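Side-chain contacts in kojibiose phosphorylase (Gut metagenome, PDB 6W0P), which is a glycoside hydrolase family 65 enzyme that combines a beta-rich N-terminal domain with a central, helical catalytic domain: residues 415-420 with 452-457; 459-464 with 528-533; 489-494 with 591-596. All blocks are in the same frame, centred on the assembly; numbering follows the deposited sequence.

Contact 1: 415-420 with 452-457; sequences TQFQPS and SKFLLS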
loop_
_atom_site.group_PDB
_atom_site.type_symbol
_atom_site.label_atom_id
_atom_site.label_comp_id
_atom_site.label_asym_id
_atom_site.label_seq_id
_atom_site.Cartn_x
_atom_site.Cartn_y
_atom_site.Cartn_z
ATOM N N THR A 415 3.012 -10.617 6.476
ATOM C CA THR A 415 4.427 -11.065 6.398
ATOM C C THR A 415 5.021 -11.488 7.743
ATOM O O THR A 415 6.023 -12.237 7.690
ATOM C CB THR A 415 5.292 -9.979 5.761
ATOM O OG1 THR A 415 5.233 -8.837 6.608
ATOM C CG2 THR A 415 4.831 -9.661 4.362
ATOM N N GLN A 416 4.467 -11.037 8.867
ATOM C CA GLN A 416 5.101 -11.161 10.205
ATOM C C GLN A 416 4.303 -12.152 11.049
ATOM O O GLN A 416 3.146 -11.848 11.379
ATOM C CB GLN A 416 5.163 -9.813 10.927
ATOM C CG GLN A 416 6.171 -8.827 10.351
ATOM C CD GLN A 416 6.197 -7.563 11.177
ATOM O OE1 GLN A 416 5.190 -6.861 11.258
ATOM N NE2 GLN A 416 7.301 -7.348 11.889
ATOM N N PHE A 417 4.908 -13.274 11.436
ATOM C CA PHE A 417 4.218 -14.304 12.255
ATOM C C PHE A 417 4.734 -14.259 13.691
ATOM O O PHE A 417 4.331 -15.126 14.489
ATOM C CB PHE A 417 4.279 -15.646 11.517
ATOM C CG PHE A 417 3.823 -15.490 10.088
ATOM C CD1 PHE A 417 2.642 -14.835 9.794
ATOM C CD2 PHE A 417 4.613 -15.907 9.036
ATOM C CE1 PHE A 417 2.239 -14.645 8.477
ATOM C CE2 PHE A 417 4.210 -15.725 7.721
ATOM C CZ PHE A 417 3.029 -15.089 7.442
ATOM N N GLN A 418 5.516 -13.231 14.037
ATOM C CA GLN A 418 6.002 -13.015 15.426
ATOM C C GLN A 418 4.831 -12.996 16.401
ATOM O O GLN A 418 5.022 -13.389 17.538
ATOM C CB GLN A 418 6.881 -11.755 15.568
ATOM C CG GLN A 418 6.214 -10.433 15.197
ATOM C CD GLN A 418 7.208 -9.370 14.774
ATOM O OE1 GLN A 418 8.185 -9.644 14.078
ATOM N NE2 GLN A 418 6.971 -8.147 15.201
ATOM N N PRO A 419 3.587 -12.572 16.082
ATOM C CA PRO A 419 2.531 -12.650 17.096
ATOM C C PRO A 419 2.147 -14.096 17.449
ATOM O O PRO A 419 1.886 -14.374 18.615
ATOM C CB PRO A 419 1.345 -11.908 16.476
ATOM C CG PRO A 419 1.924 -11.118 15.304
ATOM C CD PRO A 419 3.131 -11.899 14.846
ATOM N N SER A 420 2.131 -14.978 16.443
ATOM C CA SER A 420 1.771 -16.408 16.569
ATOM C C SER A 420 2.870 -17.162 17.335
ATOM O O SER A 420 2.551 -17.788 18.341
ATOM C CB SER A 420 1.494 -17.016 15.219
ATOM O OG SER A 420 0.325 -16.448 14.651
ATOM N N SER A 452 0.572 -24.236 15.604
ATOM C CA SER A 452 1.387 -25.185 14.802
ATOM C C SER A 452 0.711 -25.435 13.449
ATOM O O SER A 452 1.409 -25.384 12.440
ATOM C CB SER A 452 1.675 -26.449 15.561
ATOM O OG SER A 452 2.361 -26.133 16.760
ATOM N N LYS A 453 -0.601 -25.661 13.422
ATOM C CA LYS A 453 -1.373 -25.845 12.157
ATOM C C LYS A 453 -1.157 -24.658 11.208
ATOM O O LYS A 453 -0.922 -24.882 10.000
ATOM C CB LYS A 453 -2.860 -25.986 12.470
ATOM C CG LYS A 453 -3.284 -27.392 12.837
ATOM C CD LYS A 453 -4.711 -27.480 13.343
ATOM C CE LYS A 453 -5.775 -27.031 12.365
ATOM N NZ LYS A 453 -7.022 -26.656 13.080
ATOM N N PHE A 454 -1.239 -23.422 11.711
ATOM C CA PHE A 454 -0.992 -22.214 10.881
ATOM C C PHE A 454 0.440 -22.239 10.341
ATOM O O PHE A 454 0.628 -22.048 9.140
ATOM C CB PHE A 454 -1.268 -20.941 11.668
ATOM C CG PHE A 454 -0.767 -19.704 10.984
ATOM C CD1 PHE A 454 -1.258 -19.344 9.743
ATOM C CD2 PHE A 454 0.195 -18.905 11.583
ATOM C CE1 PHE A 454 -0.794 -18.201 9.109
ATOM C CE2 PHE A 454 0.653 -17.769 10.942
ATOM C CZ PHE A 454 0.156 -17.417 9.712
ATOM N N LEU A 455 1.416 -22.518 11.207
ATOM C CA LEU A 455 2.853 -22.457 10.845
ATOM C C LEU A 455 3.140 -23.505 9.766
ATOM O O LEU A 455 3.957 -23.212 8.875
ATOM C CB LEU A 455 3.712 -22.662 12.091
ATOM C CG LEU A 455 3.755 -21.488 13.064
ATOM C CD1 LEU A 455 4.700 -21.788 14.225
ATOM C CD2 LEU A 455 4.167 -20.191 12.374
ATOM N N LEU A 456 2.481 -24.668 9.839
ATOM C CA LEU A 456 2.678 -25.811 8.896
ATOM C C LEU A 456 1.993 -25.552 7.554
ATOM O O LEU A 456 2.462 -26.116 6.569
ATOM C CB LEU A 456 2.133 -27.103 9.516
ATOM C CG LEU A 456 3.043 -27.754 10.551
ATOM C CD1 LEU A 456 2.301 -28.832 11.328
ATOM C CD2 LEU A 456 4.284 -28.326 9.888
ATOM N N SER A 457 0.918 -24.759 7.529
ATOM C CA SER A 457 0.182 -24.396 6.292
ATOM C C SER A 457 0.782 -23.160 5.612
ATOM O O SER A 457 0.755 -23.108 4.387
ATOM C CB SER A 457 -1.270 -24.201 6.568
ATOM O OG SER A 457 -1.466 -23.391 7.706
#
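F454 drives the edge of its ring toward the face of F417, forming a T-shaped (edge-to-face) pair with centroids 5.2 Å apart and planes at 83°. The leading atom is F454 CZ, which lies 3.6 Å from F417 CD1. F454 CE2 follows it at 3.7 Å from the same F417 CD1. On helix 437-458, F454 holds CG anti to its backbone N (chi1 168°), and this sends the ring out across the gap between the two segments. F417 occupies the N-cap position of helix 418-434. Its ring stands almost upright to that of F454, and T415 O lies above the face turned away from F454, toward the rim.

In the first turn of helix 418-434, S420 brings its hydroxyl beside the same phenylalanine, with OG 3.9 Å from F454 CD2. This is van der Waals contact alone. The polar need of S420 OG is met elsewhere, by a hydrogen bond with F396 N, so a small serine can lie against an aromatic ring in a buried place. L455, next to F454, sends its branched end to F497 of helix 487-504.

The contact thus joins the start of one helix to the last turns of the next in the catalytic domain. No hydrogen bond crosses between the segments, so cohesion here probably rests on dispersion and on the weak electrostatic attraction between the positive rim of F454 and the electron-rich face of F417.

Contact 2: 459-464 with 528-533; sequences GQYNQD and MKDASR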
loop_
_atom_site.group_PDB
_atom_site.type_symbol
_atom_site.label_atom_id
_atom_site.label_comp_id
_atom_site.label_asym_id
_atom_site.label_seq_id
_atom_site.Cartn_x
_atom_site.Cartn_y
_atom_site.Cartn_z
ATOM N N GLY A 459 3.929 -22.009 6.256
ATOM C CA GLY A 459 5.245 -22.581 5.924
ATOM C C GLY A 459 5.136 -23.461 4.690
ATOM O O GLY A 459 4.084 -24.075 4.510
ATOM N N GLN A 460 6.158 -23.484 3.840
ATOM C CA GLN A 460 6.162 -24.307 2.600
ATOM C C GLN A 460 7.489 -25.064 2.478
ATOM O O GLN A 460 8.532 -24.590 3.025
ATOM C CB GLN A 460 5.971 -23.434 1.357
ATOM C CG GLN A 460 4.719 -22.562 1.376
ATOM C CD GLN A 460 4.747 -21.539 0.260
ATOM O OE1 GLN A 460 4.113 -21.742 -0.778
ATOM N NE2 GLN A 460 5.487 -20.445 0.447
ATOM N N TYR A 461 7.461 -26.177 1.739
ATOM C CA TYR A 461 8.683 -26.858 1.269
ATOM C C TYR A 461 9.220 -26.082 0.075
ATOM O O TYR A 461 8.403 -25.500 -0.679
ATOM C CB TYR A 461 8.404 -28.316 0.885
ATOM C CG TYR A 461 8.097 -29.227 2.045
ATOM C CD1 TYR A 461 9.109 -29.817 2.781
ATOM C CD2 TYR A 461 6.788 -29.518 2.394
ATOM C CE1 TYR A 461 8.830 -30.659 3.848
ATOM C CE2 TYR A 461 6.489 -30.368 3.447
ATOM C CZ TYR A 461 7.516 -30.947 4.176
ATOM O OH TYR A 461 7.214 -31.788 5.217
ATOM N N ASN A 462 10.542 -26.096 -0.085
ATOM C CA ASN A 462 11.281 -25.568 -1.262
ATOM C C ASN A 462 10.926 -26.395 -2.516
ATOM O O ASN A 462 10.073 -27.338 -2.411
ATOM C CB ASN A 462 12.793 -25.562 -1.011
ATOM C CG ASN A 462 13.424 -26.940 -1.098
ATOM O OD1 ASN A 462 12.834 -27.926 -0.638
ATOM N ND2 ASN A 462 14.614 -27.011 -1.696
ATOM N N GLN A 463 11.557 -26.062 -3.651
ATOM C CA GLN A 463 11.233 -26.587 -5.004
ATOM C C GLN A 463 11.266 -28.126 -4.970
ATOM O O GLN A 463 10.242 -28.719 -5.336
ATOM C CB GLN A 463 12.175 -25.956 -6.037
ATOM C CG GLN A 463 12.022 -26.491 -7.461
ATOM C CD GLN A 463 10.955 -25.847 -8.328
ATOM O OE1 GLN A 463 10.560 -26.404 -9.354
ATOM N NE2 GLN A 463 10.489 -24.663 -7.945
ATOM N N ASP A 464 12.360 -28.747 -4.500
ATOM C CA ASP A 464 12.541 -30.232 -4.508
ATOM C C ASP A 464 12.133 -30.847 -3.162
ATOM O O ASP A 464 12.389 -32.023 -2.981
ATOM C CB ASP A 464 13.974 -30.632 -4.873
ATOM C CG ASP A 464 15.025 -30.211 -3.858
ATOM O OD1 ASP A 464 14.637 -29.789 -2.741
ATOM O OD2 ASP A 464 16.226 -30.307 -4.188
ATOM N N MET A 528 4.592 -32.315 10.773
ATOM C CA MET A 528 5.213 -31.426 11.787
ATOM C C MET A 528 6.630 -31.909 12.079
ATOM O O MET A 528 7.541 -31.056 12.089
ATOM C CB MET A 528 4.430 -31.350 13.095
ATOM C CG MET A 528 4.965 -30.259 14.006
ATOM S SD MET A 528 3.881 -29.875 15.388
ATOM C CE MET A 528 4.195 -31.273 16.466
ATOM N N LYS A 529 6.817 -33.217 12.276
ATOM C CA LYS A 529 8.160 -33.811 12.513
ATOM C C LYS A 529 9.058 -33.540 11.303
ATOM O O LYS A 529 10.213 -33.126 11.511
ATOM C CB LYS A 529 8.095 -35.315 12.813
ATOM C CG LYS A 529 7.867 -35.666 14.281
ATOM C CD LYS A 529 7.493 -37.142 14.509
ATOM C CE LYS A 529 7.001 -37.429 15.914
ATOM N NZ LYS A 529 8.057 -37.163 16.920
ATOM N N ASP A 530 8.575 -33.786 10.089
ATOM C CA ASP A 530 9.419 -33.621 8.878
ATOM C C ASP A 530 9.749 -32.123 8.708
ATOM O O ASP A 530 10.909 -31.828 8.382
ATOM C CB ASP A 530 8.791 -34.266 7.635
ATOM C CG ASP A 530 9.701 -34.187 6.414
ATOM O OD1 ASP A 530 10.838 -34.723 6.486
ATOM O OD2 ASP A 530 9.284 -33.548 5.394
ATOM N N ALA A 531 8.795 -31.207 8.931
ATOM C CA ALA A 531 9.029 -29.750 8.737
ATOM C C ALA A 531 10.053 -29.269 9.776
ATOM O O ALA A 531 10.979 -28.510 9.420
ATOM C CB ALA A 531 7.730 -28.978 8.777
ATOM N N SER A 532 9.962 -29.803 10.995
ATOM C CA SER A 532 10.863 -29.484 12.126
ATOM C C SER A 532 12.290 -29.862 11.747
ATOM O O SER A 532 13.187 -29.044 11.942
ATOM C CB SER A 532 10.407 -30.176 13.373
ATOM O OG SER A 532 11.031 -29.616 14.512
ATOM N N ARG A 533 12.484 -31.059 11.199
ATOM C CA ARG A 533 13.823 -31.599 10.844
ATOM C C ARG A 533 14.390 -30.810 9.656
ATOM O O ARG A 533 15.599 -30.573 9.614
ATOM C CB ARG A 533 13.732 -33.101 10.527
ATOM C CG ARG A 533 13.363 -33.974 11.725
ATOM C CD ARG A 533 13.538 -35.491 11.524
ATOM N NE ARG A 533 13.026 -35.962 10.226
ATOM C CZ ARG A 533 11.928 -36.706 10.022
ATOM N NH1 ARG A 533 11.187 -37.121 11.037
ATOM N NH2 ARG A 533 11.571 -37.026 8.789
#
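Y461 reaches D530 across the gap between strand 460-461 and helix 522-534. Its CB does not head straight for the helix; with CG beside the backbone N (chi1 -70°), the ring swings round and carries the far end there. Along the way the ring forms an edge-to-face pair with F468. CE1 comes 3.3 Å from D530 OD2, which lies near the ring plane at its edge, and CZ is 3.4 Å from that same OD2. At the tip, OH donates its proton to D530 OD2 at 2.7 Å, and OD2 receives it on its anti lone pair, the one turned away from OD1. Ring and carboxylate planes differ by 28°.

Aspartate suits the place because its two oxygens can serve different partners: OD1 makes a salt bridge with R533 NH2 at 3.3 Å, one turn along the helix, while K534 NZ adds a long, weak ion pair to OD2. These positive groups would probably stabilise the carboxylate as an anion. Tyrosine is long enough to bridge the gap, yet keeps an apolar ring for F468. Beyond it, N462 and Q463 hydrogen-bond to the second subunit. This is a short antiparallel hairpin, 460-461 with 468-469, tied to a neighbouring helix and extending into the dimer interface.

Contact 3: 489-494 with 591-596; sequences TNFMAK and LMFMFL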
loop_
_atom_site.group_PDB
_atom_site.type_symbol
_atom_site.label_atom_id
_atom_site.label_comp_id
_atom_site.label_asym_id
_atom_site.label_seq_id
_atom_site.Cartn_x
_atom_site.Cartn_y
_atom_site.Cartn_z
ATOM N N THR A 489 11.886 -16.166 12.312
ATOM C CA THR A 489 10.631 -16.858 11.913
ATOM C C THR A 489 10.822 -18.390 11.985
ATOM O O THR A 489 9.992 -19.083 12.632
ATOM C CB THR A 489 10.186 -16.361 10.532
ATOM O OG1 THR A 489 10.016 -14.939 10.568
ATOM C CG2 THR A 489 8.925 -17.038 10.046
ATOM N N ASN A 490 11.884 -18.915 11.366
ATOM C CA ASN A 490 12.088 -20.378 11.218
ATOM C C ASN A 490 12.443 -20.964 12.587
ATOM O O ASN A 490 11.872 -22.011 12.954
ATOM C CB ASN A 490 13.144 -20.708 10.162
ATOM C CG ASN A 490 12.670 -20.376 8.765
ATOM O OD1 ASN A 490 11.704 -19.645 8.601
ATOM N ND2 ASN A 490 13.373 -20.886 7.763
ATOM N N PHE A 491 13.345 -20.295 13.302
ATOM C CA PHE A 491 13.829 -20.727 14.628
ATOM C C PHE A 491 12.627 -20.827 15.569
ATOM O O PHE A 491 12.404 -21.908 16.156
ATOM C CB PHE A 491 14.895 -19.762 15.148
ATOM C CG PHE A 491 15.569 -20.190 16.424
ATOM C CD1 PHE A 491 15.052 -19.830 17.654
ATOM C CD2 PHE A 491 16.741 -20.923 16.392
ATOM C CE1 PHE A 491 15.679 -20.225 18.825
ATOM C CE2 PHE A 491 17.383 -21.289 17.564
ATOM C CZ PHE A 491 16.853 -20.928 18.779
ATOM N N MET A 492 11.856 -19.746 15.688
ATOM C CA MET A 492 10.710 -19.705 16.634
ATOM C C MET A 492 9.633 -20.738 16.230
ATOM O O MET A 492 9.008 -21.292 17.150
ATOM C CB MET A 492 10.112 -18.299 16.700
ATOM C CG MET A 492 11.055 -17.279 17.296
ATOM S SD MET A 492 11.605 -17.725 18.955
ATOM C CE MET A 492 10.099 -17.384 19.865
ATOM N N ALA A 493 9.391 -20.953 14.925
ATOM C CA ALA A 493 8.441 -21.956 14.398
ATOM C C ALA A 493 8.908 -23.363 14.801
ATOM O O ALA A 493 8.094 -24.169 15.319
ATOM C CB ALA A 493 8.324 -21.830 12.897
ATOM N N LYS A 494 10.181 -23.665 14.551
ATOM C CA LYS A 494 10.813 -24.948 14.948
ATOM C C LYS A 494 10.676 -25.122 16.465
ATOM O O LYS A 494 10.283 -26.232 16.881
ATOM C CB LYS A 494 12.261 -24.995 14.477
ATOM C CG LYS A 494 12.944 -26.336 14.685
ATOM C CD LYS A 494 14.383 -26.418 14.192
ATOM C CE LYS A 494 14.987 -27.778 14.488
ATOM N NZ LYS A 494 16.128 -28.065 13.587
ATOM N N LEU A 591 19.166 -11.333 17.308
ATOM C CA LEU A 591 19.475 -11.063 18.741
ATOM C C LEU A 591 18.195 -11.198 19.574
ATOM O O LEU A 591 18.292 -11.455 20.792
ATOM C CB LEU A 591 20.107 -9.674 18.879
ATOM C CG LEU A 591 21.535 -9.532 18.357
ATOM C CD1 LEU A 591 22.186 -8.272 18.918
ATOM C CD2 LEU A 591 22.390 -10.763 18.685
ATOM N N MET A 592 17.032 -11.031 18.942
ATOM C CA MET A 592 15.733 -11.279 19.605
ATOM C C MET A 592 15.610 -12.774 19.958
ATOM O O MET A 592 15.334 -13.068 21.111
ATOM C CB MET A 592 14.563 -10.876 18.711
ATOM C CG MET A 592 13.275 -10.798 19.470
ATOM S SD MET A 592 13.350 -9.429 20.655
ATOM C CE MET A 592 12.028 -9.897 21.765
ATOM N N PHE A 593 15.783 -13.710 19.027
ATOM C CA PHE A 593 15.573 -15.133 19.404
ATOM C C PHE A 593 16.727 -15.578 20.316
ATOM O O PHE A 593 16.517 -16.423 21.159
ATOM C CB PHE A 593 15.293 -16.035 18.200
ATOM C CG PHE A 593 16.467 -16.361 17.326
ATOM C CD1 PHE A 593 17.393 -17.312 17.715
ATOM C CD2 PHE A 593 16.608 -15.759 16.089
ATOM C CE1 PHE A 593 18.469 -17.632 16.903
ATOM C CE2 PHE A 593 17.666 -16.095 15.264
ATOM C CZ PHE A 593 18.597 -17.029 15.678
ATOM N N MET A 594 17.903 -14.984 20.177
ATOM C CA MET A 594 19.050 -15.312 21.038
ATOM C C MET A 594 18.743 -14.830 22.461
ATOM O O MET A 594 18.994 -15.599 23.405
ATOM C CB MET A 594 20.332 -14.719 20.466
ATOM C CG MET A 594 20.719 -15.405 19.155
ATOM S SD MET A 594 22.433 -15.170 18.626
ATOM C CE MET A 594 23.230 -16.334 19.737
ATOM N N PHE A 595 18.088 -13.670 22.622
ATOM C CA PHE A 595 17.619 -13.194 23.952
ATOM C C PHE A 595 16.574 -14.163 24.528
ATOM O O PHE A 595 16.702 -14.531 25.708
ATOM C CB PHE A 595 17.002 -11.804 23.844
ATOM C CG PHE A 595 16.205 -11.383 25.047
ATOM C CD1 PHE A 595 16.839 -11.054 26.236
ATOM C CD2 PHE A 595 14.833 -11.221 24.967
ATOM C CE1 PHE A 595 16.113 -10.642 27.339
ATOM C CE2 PHE A 595 14.101 -10.802 26.072
ATOM C CZ PHE A 595 14.741 -10.532 27.257
ATOM N N LEU A 596 15.571 -14.561 23.726
ATOM C CA LEU A 596 14.397 -15.335 24.237
ATOM C C LEU A 596 14.860 -16.722 24.697
ATOM O O LEU A 596 14.110 -17.403 25.451
ATOM C CB LEU A 596 13.298 -15.437 23.176
ATOM C CG LEU A 596 12.624 -14.127 22.754
ATOM C CD1 LEU A 596 11.659 -14.387 21.604
ATOM C CD2 LEU A 596 11.889 -13.455 23.920
#
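The rings of F491 and F593 stack face to face, with centroids 4.2 Å apart and planes tilted by 26°. They join two helices in the catalytic domain, which in family 65 is an (alpha/alpha)6 barrel. F593 CD1 sits over the centre of one F491 face, whereas F491 CG lies over a face of F593 but toward its rim. The nearest atoms are F491 CD1 and F593 CD1, 3.4 Å apart. F491 CB adds a CH-pi contact, 4.3 Å from the F593 centroid and almost on the ring normal. F593 also makes an edge-to-face pair with F546.

Segments 489-494 and 591-596 run in roughly the same direction, their axes 28° apart and 10.3 Å from each other at closest approach. Two phenylalanines suit this interface because their flat faces can lie against each other between the helices. F593 takes the crowded first torsion, CG between the backbone N and the carbonyl carbon (chi1 74°), which leans the ring back toward the N-terminal end of its helix, where F491 lies against its face.

Beside the stack, the unbranched, flexible chain of M492 can follow the contour of the partner helix. It bends at both chi2 and chi3, passing SD 4.1 Å from F593 CB before folding on toward the next turn, where the methyl CE rests 3.8 Å from L596 CD1.

How the contacts relate
All three contacts lie in the catalytic domain, on the same side of the chain's centre. The centres of contacts 1 and 2 are about 14 Å apart. Those of contacts 1 and 3 are about 13 Å apart, and those of contacts 2 and 3 about 18 Å. Helix 437-458 leads into strand 460-461, and its L456 packs against the helix of contact 2, with L456 CD2 3.7 Å from A531 CB. L455 turns to contact 3 instead, its CD1 3.7 Å from A493 CA. Contacts 2 and 3 meet where S532 O lies 3.4 Å from K494 CE. Contact 2 alone of the three borders the second subunit; contacts 1 and 3 are buried within their own chain.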